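Local coordinates for NmrA family protein (Shigella flexneri 2a, PDB 3QVO) that is of unknown function but, as a Rossmann-fold protein of the NmrA family, probably binds NAD(P), at residues 27-32 with 92-97; 56-61 with 71-76. All coordinates share one frame; numbering follows the deposited sequence.

Contact 1 of 2, residues 27-32 with 92-97; sequences LILGAG and VYANLT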
# COMPACT_ATOMS: atom_id res chain seq x y z
N LEU A 27 -1.19 10.20 -2.68
CA LEU A 27 -2.33 9.58 -3.38
C LEU A 27 -2.55 8.19 -2.84
O LEU A 27 -1.63 7.38 -2.85
CB LEU A 27 -2.06 9.54 -4.87
CG LEU A 27 -3.06 8.83 -5.76
CD1 LEU A 27 -4.46 9.46 -5.71
CD2 LEU A 27 -2.48 8.74 -7.14
N ILE A 28 -3.75 7.92 -2.34
CA ILE A 28 -4.09 6.65 -1.77
C ILE A 28 -4.99 5.96 -2.78
O ILE A 28 -6.15 6.37 -3.00
CB ILE A 28 -4.77 6.82 -0.39
CG1 ILE A 28 -3.79 7.53 0.56
CG2 ILE A 28 -5.20 5.47 0.18
CD1 ILE A 28 -4.26 7.75 1.93
N LEU A 29 -4.46 4.91 -3.43
CA LEU A 29 -5.23 4.12 -4.39
C LEU A 29 -5.89 2.98 -3.68
O LEU A 29 -5.24 2.29 -2.96
CB LEU A 29 -4.31 3.57 -5.45
CG LEU A 29 -3.61 4.64 -6.25
CD1 LEU A 29 -2.56 3.93 -7.10
CD2 LEU A 29 -4.67 5.44 -7.06
N GLY A 30 -7.18 2.77 -3.87
CA GLY A 30 -7.91 1.74 -3.09
C GLY A 30 -8.26 2.28 -1.71
O GLY A 30 -8.14 1.59 -0.68
N ALA A 31 -8.72 3.52 -1.67
CA ALA A 31 -8.82 4.24 -0.39
C ALA A 31 -9.96 3.72 0.47
O ALA A 31 -10.01 4.02 1.63
CB ALA A 31 -8.96 5.74 -0.61
N GLY A 32 -10.87 2.93 -0.08
CA GLY A 32 -11.89 2.26 0.76
C GLY A 32 -11.43 0.98 1.46
O GLY A 32 -12.20 0.33 2.12
N VAL A 92 2.81 7.82 -3.69
CA VAL A 92 1.68 6.96 -4.02
C VAL A 92 1.69 5.81 -3.06
O VAL A 92 2.73 5.18 -2.85
CB VAL A 92 1.77 6.42 -5.46
CG1 VAL A 92 0.62 5.44 -5.76
CG2 VAL A 92 1.74 7.58 -6.44
N TYR A 93 0.52 5.56 -2.49
CA TYR A 93 0.30 4.47 -1.61
C TYR A 93 -0.82 3.66 -2.21
O TYR A 93 -1.94 4.14 -2.36
CB TYR A 93 -0.03 4.97 -0.21
CG TYR A 93 -0.81 3.96 0.62
CD1 TYR A 93 -0.56 2.62 0.50
CD2 TYR A 93 -1.77 4.36 1.55
CE1 TYR A 93 -1.24 1.68 1.22
CE2 TYR A 93 -2.48 3.39 2.28
CZ TYR A 93 -2.19 2.05 2.07
OH TYR A 93 -2.83 1.05 2.74
N ALA A 94 -0.49 2.43 -2.59
CA ALA A 94 -1.36 1.52 -3.27
C ALA A 94 -1.63 0.34 -2.34
O ALA A 94 -0.70 -0.29 -1.81
CB ALA A 94 -0.71 1.00 -4.55
N ASN A 95 -2.92 0.07 -2.20
CA ASN A 95 -3.46 -1.03 -1.43
C ASN A 95 -4.50 -1.63 -2.38
O ASN A 95 -5.71 -1.34 -2.23
CB ASN A 95 -4.08 -0.44 -0.12
CG ASN A 95 -4.59 -1.52 0.87
OD1 ASN A 95 -4.23 -2.75 0.71
ND2 ASN A 95 -5.47 -1.10 1.86
N LEU A 96 -4.02 -2.39 -3.38
CA LEU A 96 -4.84 -2.87 -4.49
C LEU A 96 -5.25 -4.31 -4.36
O LEU A 96 -4.43 -5.18 -4.01
CB LEU A 96 -4.08 -2.77 -5.80
CG LEU A 96 -3.60 -1.38 -6.18
CD1 LEU A 96 -2.78 -1.57 -7.41
CD2 LEU A 96 -4.76 -0.41 -6.36
N THR A 97 -6.49 -4.58 -4.74
CA THR A 97 -7.00 -5.91 -4.62
C THR A 97 -7.53 -6.45 -5.93
O THR A 97 -7.86 -5.71 -6.88
CB THR A 97 -8.15 -5.99 -3.56
OG1 THR A 97 -9.22 -5.11 -3.94
CG2 THR A 97 -7.63 -5.57 -2.17
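Ile28 and Tyr93 meet at an angle on one face of the sheet, where the two strands run parallel and directly adjacent. Both gamma carbons of Ile28 lean on the same part of the ring: CG2 comes 3.9 Å from Tyr93 CD2, and CG1 is equally near that atom. The tyrosine has its CG anti to the backbone N (chi1 156°), which brings the ring against the isoleucine. On the other face Leu29 does most of the work. Its CD1 reaches back across to Val92 CG1 at 3.8 Å, the two side chains slanting over one another, while its CB meets Leu96 CD2 at 4.1 Å. Leu27 CD2 and Val92 CG2 touch more loosely.

The backbone ladder fixes this register. Tyr93 uses both of its peptide groups: its N donates to Leu27 O at 2.8 Å, almost straight (174°), and its O accepts from Leu29 N, also at 2.8 Å. The third rung, Asn95 N to Leu29 O, is longer at 3.3 Å, with the donor tilted 22° from the carbonyl plane, as the strands begin to part. Just beyond, Gly30 adopts left-handed backbone angles and turns the chain out of the sheet into the glycine-rich turn that in Rossmann folds typically faces the dinucleotide; no such cofactor is bound in this structure.

Helix 34-43 packs on the Ile28 and Tyr93 face through Ile35, Val39 and Ile40. Helix 101-114 lies against the other face, with Val108 on Leu29 and Met112 on Val92. Within the sheet, strand 49-55 borders 27-29 and strand 119-123 borders 92-95, so the pair is an interior one, in the parallel part of the sheet.

Contact 2 of 2, residues 56-61 with 71-76; sequences RQPAKI and IIMGDV
This is a surface contact in which the loop leaving strand 49-55 folds back over the end of strand 69-73, held by apolar packing and one loose salt bridge, with no hydrogen bond between the two segments. Pro58 is the hub. Its CB presses on Ile71 CG2 at 3.5 Å, and its CD lies 3.9 Å from CG of Met73, a selenomethionine whose side chain crosses the proline ring at a slant. Ile71 CG2 is shared: Ile61 CD1 also reaches it, at 3.8 Å, the two isoleucines sliding past each other in opposite directions. A 3-10 turn at 58-59, with Ile61 N bonded to Pro58 O, brings Ile61 round to this spot.

Arg56 and Asp75 run side by side, pointing the same way. NH1 of Arg56 is 3.3 Å from OD2 of Asp75, but the carboxylate oxygen stands well out of the guanidinium plane and no N-H aims at it, so the attraction is one of charge. Asp75 OD1 takes the N-H of Leu77. Backbone bonds from Ile72 and Gly74 to Ala55 pair strand 69-73 with strand 49-55, whose Leu53 also packs on Ile71.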
# COMPACT_ATOMS: atom_id res chain seq x y z
N ARG A 56 -13.16 3.33 -6.15
CA ARG A 56 -14.15 2.92 -7.08
C ARG A 56 -15.51 3.37 -6.60
O ARG A 56 -16.30 3.90 -7.37
CB ARG A 56 -14.14 1.39 -7.21
CG ARG A 56 -13.34 0.83 -8.40
CD ARG A 56 -13.26 -0.72 -8.38
NE ARG A 56 -14.30 -1.36 -9.21
CZ ARG A 56 -14.06 -2.07 -10.33
NH1 ARG A 56 -12.81 -2.24 -10.81
NH2 ARG A 56 -15.09 -2.62 -11.00
N GLN A 57 -15.77 3.09 -5.33
CA GLN A 57 -17.03 3.48 -4.72
C GLN A 57 -16.70 4.36 -3.52
O GLN A 57 -16.47 3.86 -2.41
CB GLN A 57 -17.84 2.24 -4.33
CG GLN A 57 -18.18 1.38 -5.53
CD GLN A 57 -18.96 0.12 -5.14
OE1 GLN A 57 -18.40 -0.83 -4.57
NE2 GLN A 57 -20.24 0.11 -5.45
N PRO A 58 -16.61 5.68 -3.76
CA PRO A 58 -16.17 6.59 -2.71
C PRO A 58 -17.21 6.80 -1.66
O PRO A 58 -16.85 7.12 -0.56
CB PRO A 58 -15.89 7.90 -3.47
CG PRO A 58 -16.60 7.78 -4.72
CD PRO A 58 -16.62 6.34 -5.07
N ALA A 59 -18.48 6.59 -2.00
CA ALA A 59 -19.54 6.73 -1.01
C ALA A 59 -19.48 5.65 0.07
O ALA A 59 -20.29 5.66 0.98
CB ALA A 59 -20.91 6.72 -1.68
N LYS A 60 -18.51 4.75 -0.02
CA LYS A 60 -18.24 3.78 1.02
C LYS A 60 -16.84 4.03 1.57
O LYS A 60 -16.18 3.10 2.04
CB LYS A 60 -18.39 2.35 0.48
CG LYS A 60 -19.82 2.06 -0.06
CD LYS A 60 -19.97 0.72 -0.82
CE LYS A 60 -21.44 0.48 -1.25
NZ LYS A 60 -21.90 -0.95 -1.20
N ILE A 61 -16.37 5.27 1.49
CA ILE A 61 -15.24 5.71 2.32
C ILE A 61 -15.81 6.20 3.66
O ILE A 61 -16.64 7.13 3.69
CB ILE A 61 -14.43 6.84 1.66
CG1 ILE A 61 -13.66 6.29 0.44
CG2 ILE A 61 -13.47 7.44 2.66
CD1 ILE A 61 -12.91 7.34 -0.34
N ILE A 71 -11.47 13.45 -2.37
CA ILE A 71 -12.01 12.14 -2.67
C ILE A 71 -12.42 12.11 -4.12
O ILE A 71 -13.29 12.87 -4.56
CB ILE A 71 -13.20 11.81 -1.79
CG1 ILE A 71 -12.74 11.63 -0.35
CG2 ILE A 71 -13.83 10.50 -2.29
CD1 ILE A 71 -13.87 11.69 0.66
N ILE A 72 -11.73 11.24 -4.84
CA ILE A 72 -11.88 11.06 -6.26
C ILE A 72 -12.42 9.66 -6.62
O ILE A 72 -11.93 8.63 -6.12
CB ILE A 72 -10.54 11.24 -6.93
CG1 ILE A 72 -10.05 12.71 -6.71
CG2 ILE A 72 -10.67 10.90 -8.40
CD1 ILE A 72 -8.58 12.90 -7.09
N MSE A 73 -13.47 9.66 -7.43
CA MSE A 73 -14.04 8.41 -7.95
C MSE A 73 -13.23 7.94 -9.14
O MSE A 73 -13.11 8.63 -10.13
CB MSE A 73 -15.51 8.54 -8.37
CG MSE A 73 -16.14 7.18 -8.83
SE MSE A 73 -18.07 7.32 -9.04
CE MSE A 73 -18.07 8.25 -10.76
N GLY A 74 -12.68 6.76 -9.01
CA GLY A 74 -11.94 6.16 -10.12
C GLY A 74 -11.39 4.74 -9.88
O GLY A 74 -11.18 4.28 -8.76
N ASP A 75 -11.10 4.12 -11.00
CA ASP A 75 -10.65 2.76 -11.09
C ASP A 75 -9.23 2.89 -11.60
O ASP A 75 -9.01 3.65 -12.53
CB ASP A 75 -11.57 2.13 -12.14
CG ASP A 75 -11.23 0.71 -12.45
OD1 ASP A 75 -10.14 0.20 -12.11
OD2 ASP A 75 -12.11 0.09 -13.09
N VAL A 76 -8.27 2.17 -11.01
CA VAL A 76 -6.88 2.24 -11.53
C VAL A 76 -6.70 1.74 -12.97
O VAL A 76 -5.76 2.13 -13.65
CB VAL A 76 -5.83 1.53 -10.60
CG1 VAL A 76 -5.95 2.12 -9.18
CG2 VAL A 76 -6.01 0.05 -10.59

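In the fold
Both contacts reach the parallel part of one mixed sheet, contact 2 through strand 69-73 and nested in the chain between the two halves of contact 1. Their centres are 10 Å apart, and they touch: Val76 CG1 packs on Leu96 CD2 at 4.0 Å and on Leu29 CD2 at 4.1 Å, while Ala31 CB approaches Ile61 CD1. Contact 1 is buried; contact 2 sits at the surface, its centre about 16 Å from the centre of the chain. Both lie at C-terminal strand ends, where related Rossmann proteins hold a dinucleotide; a similar site here is probable. The bound 5-mercapto-2-nitro-benzoic acid contacts Lys83, Gln87 and Cys115 and is itself about 9 Å from the side chain of Leu27.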